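Local coordinates for GTP pyrophosphokinase (Streptococcus pneumoniae, PDB 2BE3) that probably catalyses the transfer of a pyrophosphate group from ATP to the 3'-hydroxyl of GTP, making the alarmone pppGpp as a member of the RelA/SpoT family, at the interface of chains A and B. Coordinates in Å, arbitrary orientation; residue numbers count along the deposited sequence, not the author numbering. Chains: chain A/B, GTP pyrophosphokinase.

Contact 1 and contact 2 are symmetry-related but not identical copies of one loop-on-helix contact, with the chains exchanged; the centres of their C-alpha atoms lie about 29 Å apart. In both, Ile133, in the loop between strands 122-130 and 137-147 of one subunit, is laid against Ile29, Gln32 and Tyr33 of helix 6-35, and Gln36 just beyond it, in the other. Each chain thus gives a loop and receives one, as expected of a symmetric dimer, although the crystal alone does not prove that pair in solution. Contact 1 includes A:Lys98 and a water, contact 2 B:Lys38, and Gln32 loses 77 Å² in the first but 28 Å² in the second.

Contact 1: the interface of chains A and B. Residues chain A 29, 32-33, 36, 98; chain B 17, 131-133.
B:Ile133 and A:Gln32 bury more surface than any other residues of this patch, 109 and 77 Å², where a loop of one RelA/SpoT-family synthetase subunit docks on the last turns of helix 6-35 of the other. The tight part surrounds the B:Ile133 side chain. Its CD1 methyl sits over the centre of the A:Tyr33 ring, 4.1 Å above the plane, while CG2 reaches the same ring at CE1. That CG2 also meets CG2 of A:Ile29 at 3.7 Å, and the A:Ile29 methyl in turn lies in plane at the ring edge, packing the tyrosine from within its own chain. CG1 of B:Ile133 stands between its backbone N and carbonyl carbon (chi1 51°), and with the chain extended beyond it (chi2 169°) CD1 is carried out between the A:Tyr33 face and the A:Gln36 amide. A:Gln36 approaches from across, placing NE2 3.3 Å from CD1, a polar group against a methyl.

Hydrogen bonds hold the loop backbone on either side of the B:Ile133 alpha carbon. The B:Ile133 amide N donates to A:Gln32 OE1 at 3.1 Å, from above the carbonyl plane and with a bent path of 136° at the hydrogen. At the carbonyl of the same residue, the A:Lys98 side-chain amine NZ donates to B:Ile133 O over 2.7 Å, tilted from the carbonyl plane.

Beyond the A:Gln32 amide the contact is looser, with a water between the chains. Water 1 is 2.5 Å from A:Gln32 OE1, and its link to B:Asp131 O is long and therefore weak. NE2 of A:Gln32 approaches OE1 of B:Gln17, but its N-H points away and no hydrogen bond forms; the two side chains cross at roughly a right angle. B:Gln17 instead uses NE2, with the acceptor in its amide plane, to bond B:Asp131 O at 2.8 Å, tying the loop to the helix of its own subunit.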
loop_
_atom_site.group_PDB
_atom_site.type_symbol
_atom_site.label_atom_id
_atom_site.label_comp_id
_atom_site.label_asym_id
_atom_site.label_seq_id
_atom_site.Cartn_x
_atom_site.Cartn_y
_atom_site.Cartn_z
ATOM N N ILE A 29 -3.183 -10.672 0.324
ATOM C CA ILE A 29 -3.455 -11.916 1.044
ATOM C C ILE A 29 -4.004 -12.991 0.122
ATOM O O ILE A 29 -3.434 -14.069 0.040
ATOM C CB ILE A 29 -4.436 -11.694 2.230
ATOM C CG1 ILE A 29 -3.775 -10.805 3.315
ATOM C CG2 ILE A 29 -4.962 -13.052 2.796
ATOM C CD1 ILE A 29 -4.834 -10.079 4.185
ATOM N N GLN A 32 -1.416 -14.154 -2.150
ATOM C CA GLN A 32 -0.405 -14.992 -1.478
ATOM C C GLN A 32 -0.806 -16.448 -1.358
ATOM O O GLN A 32 -0.021 -17.336 -1.676
ATOM C CB GLN A 32 -0.042 -14.447 -0.100
ATOM C CG GLN A 32 1.072 -13.420 -0.180
ATOM C CD GLN A 32 1.170 -12.514 1.040
ATOM O OE1 GLN A 32 0.558 -12.763 2.082
ATOM N NE2 GLN A 32 1.944 -11.451 0.910
ATOM N N TYR A 33 -2.023 -16.685 -0.884
ATOM C CA TYR A 33 -2.634 -18.003 -0.926
ATOM C C TYR A 33 -2.528 -18.655 -2.313
ATOM O O TYR A 33 -2.073 -19.771 -2.443
ATOM C CB TYR A 33 -4.109 -17.879 -0.576
ATOM C CG TYR A 33 -4.427 -17.924 0.887
ATOM C CD1 TYR A 33 -4.720 -16.757 1.577
ATOM C CD2 TYR A 33 -4.487 -19.148 1.581
ATOM C CE1 TYR A 33 -5.047 -16.772 2.942
ATOM C CE2 TYR A 33 -4.797 -19.183 2.970
ATOM C CZ TYR A 33 -5.083 -17.979 3.641
ATOM O OH TYR A 33 -5.422 -17.969 4.995
ATOM N N GLN A 36 0.890 -19.714 -3.444
ATOM C CA GLN A 36 1.321 -20.921 -2.757
ATOM C C GLN A 36 0.461 -22.108 -3.120
ATOM O O GLN A 36 0.419 -23.077 -2.383
ATOM C CB GLN A 36 1.221 -20.708 -1.272
ATOM C CG GLN A 36 2.320 -19.868 -0.726
ATOM C CD GLN A 36 2.107 -19.599 0.732
ATOM O OE1 GLN A 36 1.801 -20.514 1.503
ATOM N NE2 GLN A 36 2.233 -18.332 1.126
ATOM N N LYS A 98 -2.332 -11.428 13.128
ATOM C CA LYS A 98 -0.946 -11.693 12.807
ATOM C C LYS A 98 -0.198 -10.459 12.231
ATOM O O LYS A 98 1.016 -10.402 12.276
ATOM C CB LYS A 98 -1.003 -12.791 11.742
ATOM C CG LYS A 98 0.226 -13.584 11.515
ATOM C CD LYS A 98 -0.000 -14.610 10.391
ATOM C CE LYS A 98 -0.764 -15.835 10.867
ATOM N NZ LYS A 98 -0.855 -16.848 9.775
ATOM N N GLN B 17 7.302 -8.633 -2.876
ATOM C CA GLN B 17 6.253 -7.880 -2.203
ATOM C C GLN B 17 6.708 -6.460 -1.759
ATOM O O GLN B 17 5.964 -5.481 -1.907
ATOM C CB GLN B 17 5.704 -8.703 -1.041
ATOM C CG GLN B 17 4.593 -8.061 -0.259
ATOM C CD GLN B 17 4.147 -8.959 0.876
ATOM O OE1 GLN B 17 4.478 -10.148 0.907
ATOM N NE2 GLN B 17 3.397 -8.399 1.816
ATOM N N ASP B 131 4.045 -7.846 5.577
ATOM C CA ASP B 131 3.144 -8.799 6.219
ATOM C C ASP B 131 2.774 -9.886 5.242
ATOM O O ASP B 131 2.395 -9.611 4.102
ATOM C CB ASP B 131 1.910 -8.110 6.822
ATOM C CG ASP B 131 2.223 -7.427 8.156
ATOM O OD1 ASP B 131 2.354 -8.113 9.201
ATOM O OD2 ASP B 131 2.368 -6.186 8.165
ATOM N N THR B 132 2.947 -11.130 5.658
ATOM C CA THR B 132 2.537 -12.247 4.816
ATOM C C THR B 132 1.575 -13.118 5.598
ATOM O O THR B 132 1.415 -12.961 6.828
ATOM C CB THR B 132 3.731 -13.103 4.316
ATOM O OG1 THR B 132 4.147 -13.994 5.358
ATOM C CG2 THR B 132 4.906 -12.238 3.853
ATOM N N ILE B 133 0.922 -14.029 4.890
ATOM C CA ILE B 133 -0.013 -14.961 5.518
ATOM C C ILE B 133 0.762 -15.924 6.422
ATOM O O ILE B 133 0.180 -16.628 7.242
ATOM C CB ILE B 133 -0.852 -15.746 4.461
ATOM C CG1 ILE B 133 0.048 -16.386 3.383
ATOM C CG2 ILE B 133 -1.908 -14.820 3.819
ATOM C CD1 ILE B 133 -0.682 -17.381 2.473
HETATM O O HOH W 1 -0.554 -10.883 3.359
#

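Contact 2: the interface of chains A and B. Residues chain A 132-133; chain B 29, 32-33, 36, 38.
A:Ile133, with 104 Å² hidden by the partner, presses its two branches on B:Gln32 and B:Tyr33, which lose 28 and 26 Å². The longer branch ends over the tyrosine ring: CD1 lies 4.0 Å from the ring centroid in a CH-pi contact with one face. The CG2 branch works nearer the rim, 3.5 Å from B:Tyr33 CE1, and also reaches CB of B:Gln32. The two branches therefore touch different parts of one ring. With chi1 at 73° CG1 is tucked between the main-chain N and C, and a chi2 of 140° swings CD1 over the ring and toward B:Gln36, whose amide OE1 approaches that methyl at 3.7 Å. CG2 of B:Ile29 fills the ring edge from within chain B.

B:Gln32 runs antiparallel alongside A:Ile133, its chain extended beyond CG, and thereby brings its amide oxygen to the loop backbone. The A:Ile133 N-H donates to B:Gln32 OE1 over 2.8 Å, almost in line with the C=O bond and fairly straight, 161° at the hydrogen. The same oxygen lies 3.3 Å from A:Ile133 CG2, so one side-chain amide both accepts from the loop and borders its apolar residue.

The site joins the loop between strands 122-130 and 137-147 of chain A to the C-terminal end of helix 6-35 and the following residues of chain B.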
loop_
_atom_site.group_PDB
_atom_site.type_symbol
_atom_site.label_atom_id
_atom_site.label_comp_id
_atom_site.label_asym_id
_atom_site.label_seq_id
_atom_site.Cartn_x
_atom_site.Cartn_y
_atom_site.Cartn_z
ATOM N N THR A 132 2.890 10.239 5.717
ATOM C CA THR A 132 2.292 11.398 5.083
ATOM C C THR A 132 3.435 12.396 5.033
ATOM O O THR A 132 4.251 12.404 5.949
ATOM C CB THR A 132 1.144 11.893 6.017
ATOM O OG1 THR A 132 -0.065 11.205 5.696
ATOM C CG2 THR A 132 0.913 13.369 5.973
ATOM N N ILE A 133 3.506 13.235 3.999
ATOM C CA ILE A 133 4.543 14.290 3.934
ATOM C C ILE A 133 4.502 15.268 5.125
ATOM O O ILE A 133 5.519 15.901 5.458
ATOM C CB ILE A 133 4.573 15.038 2.579
ATOM C CG1 ILE A 133 3.367 15.971 2.441
ATOM C CG2 ILE A 133 4.612 14.032 1.424
ATOM C CD1 ILE A 133 3.703 17.293 1.792
ATOM N N ILE B 29 3.955 9.781 -2.216
ATOM C CA ILE B 29 4.603 11.002 -1.761
ATOM C C ILE B 29 4.371 12.081 -2.811
ATOM O O ILE B 29 3.946 13.174 -2.472
ATOM C CB ILE B 29 6.121 10.818 -1.563
ATOM C CG1 ILE B 29 6.391 9.985 -0.323
ATOM C CG2 ILE B 29 6.834 12.170 -1.465
ATOM C CD1 ILE B 29 7.798 9.462 -0.278
ATOM N N GLN B 32 0.898 13.393 -2.990
ATOM C CA GLN B 32 0.620 14.214 -1.822
ATOM C C GLN B 32 1.132 15.637 -1.969
ATOM O O GLN B 32 0.551 16.559 -1.418
ATOM C CB GLN B 32 1.199 13.571 -0.558
ATOM C CG GLN B 32 0.322 12.488 0.040
ATOM C CD GLN B 32 0.926 11.857 1.279
ATOM O OE1 GLN B 32 1.803 12.416 1.915
ATOM N NE2 GLN B 32 0.446 10.682 1.624
ATOM N N TYR B 33 2.233 15.811 -2.689
ATOM C CA TYR B 33 2.779 17.144 -2.923
ATOM C C TYR B 33 1.934 17.898 -3.938
ATOM O O TYR B 33 1.634 19.076 -3.742
ATOM C CB TYR B 33 4.223 17.066 -3.399
ATOM C CG TYR B 33 5.249 17.053 -2.282
ATOM C CD1 TYR B 33 5.752 15.855 -1.785
ATOM C CD2 TYR B 33 5.727 18.239 -1.739
ATOM C CE1 TYR B 33 6.691 15.840 -0.774
ATOM C CE2 TYR B 33 6.668 18.235 -0.728
ATOM C CZ TYR B 33 7.143 17.033 -0.247
ATOM O OH TYR B 33 8.079 17.026 0.758
ATOM N N GLN B 36 -1.545 19.020 -2.649
ATOM C CA GLN B 36 -1.385 20.178 -1.758
ATOM C C GLN B 36 -0.653 21.332 -2.464
ATOM O O GLN B 36 -0.058 22.201 -1.817
ATOM C CB GLN B 36 -0.672 19.759 -0.459
ATOM C CG GLN B 36 -1.538 18.887 0.472
ATOM C CD GLN B 36 -0.719 17.950 1.374
ATOM O OE1 GLN B 36 0.153 18.393 2.128
ATOM N NE2 GLN B 36 -1.012 16.644 1.301
ATOM N N LYS B 38 2.239 21.884 -4.322
ATOM C CA LYS B 38 3.647 22.198 -4.042
ATOM C C LYS B 38 4.524 21.420 -5.021
ATOM O O LYS B 38 4.086 20.396 -5.561
ATOM C CB LYS B 38 4.021 21.826 -2.599
ATOM C CG LYS B 38 3.128 22.410 -1.505
ATOM C CD LYS B 38 3.712 22.183 -0.120
ATOM C CE LYS B 38 2.653 22.401 0.967
ATOM N NZ LYS B 38 1.823 21.173 1.204
#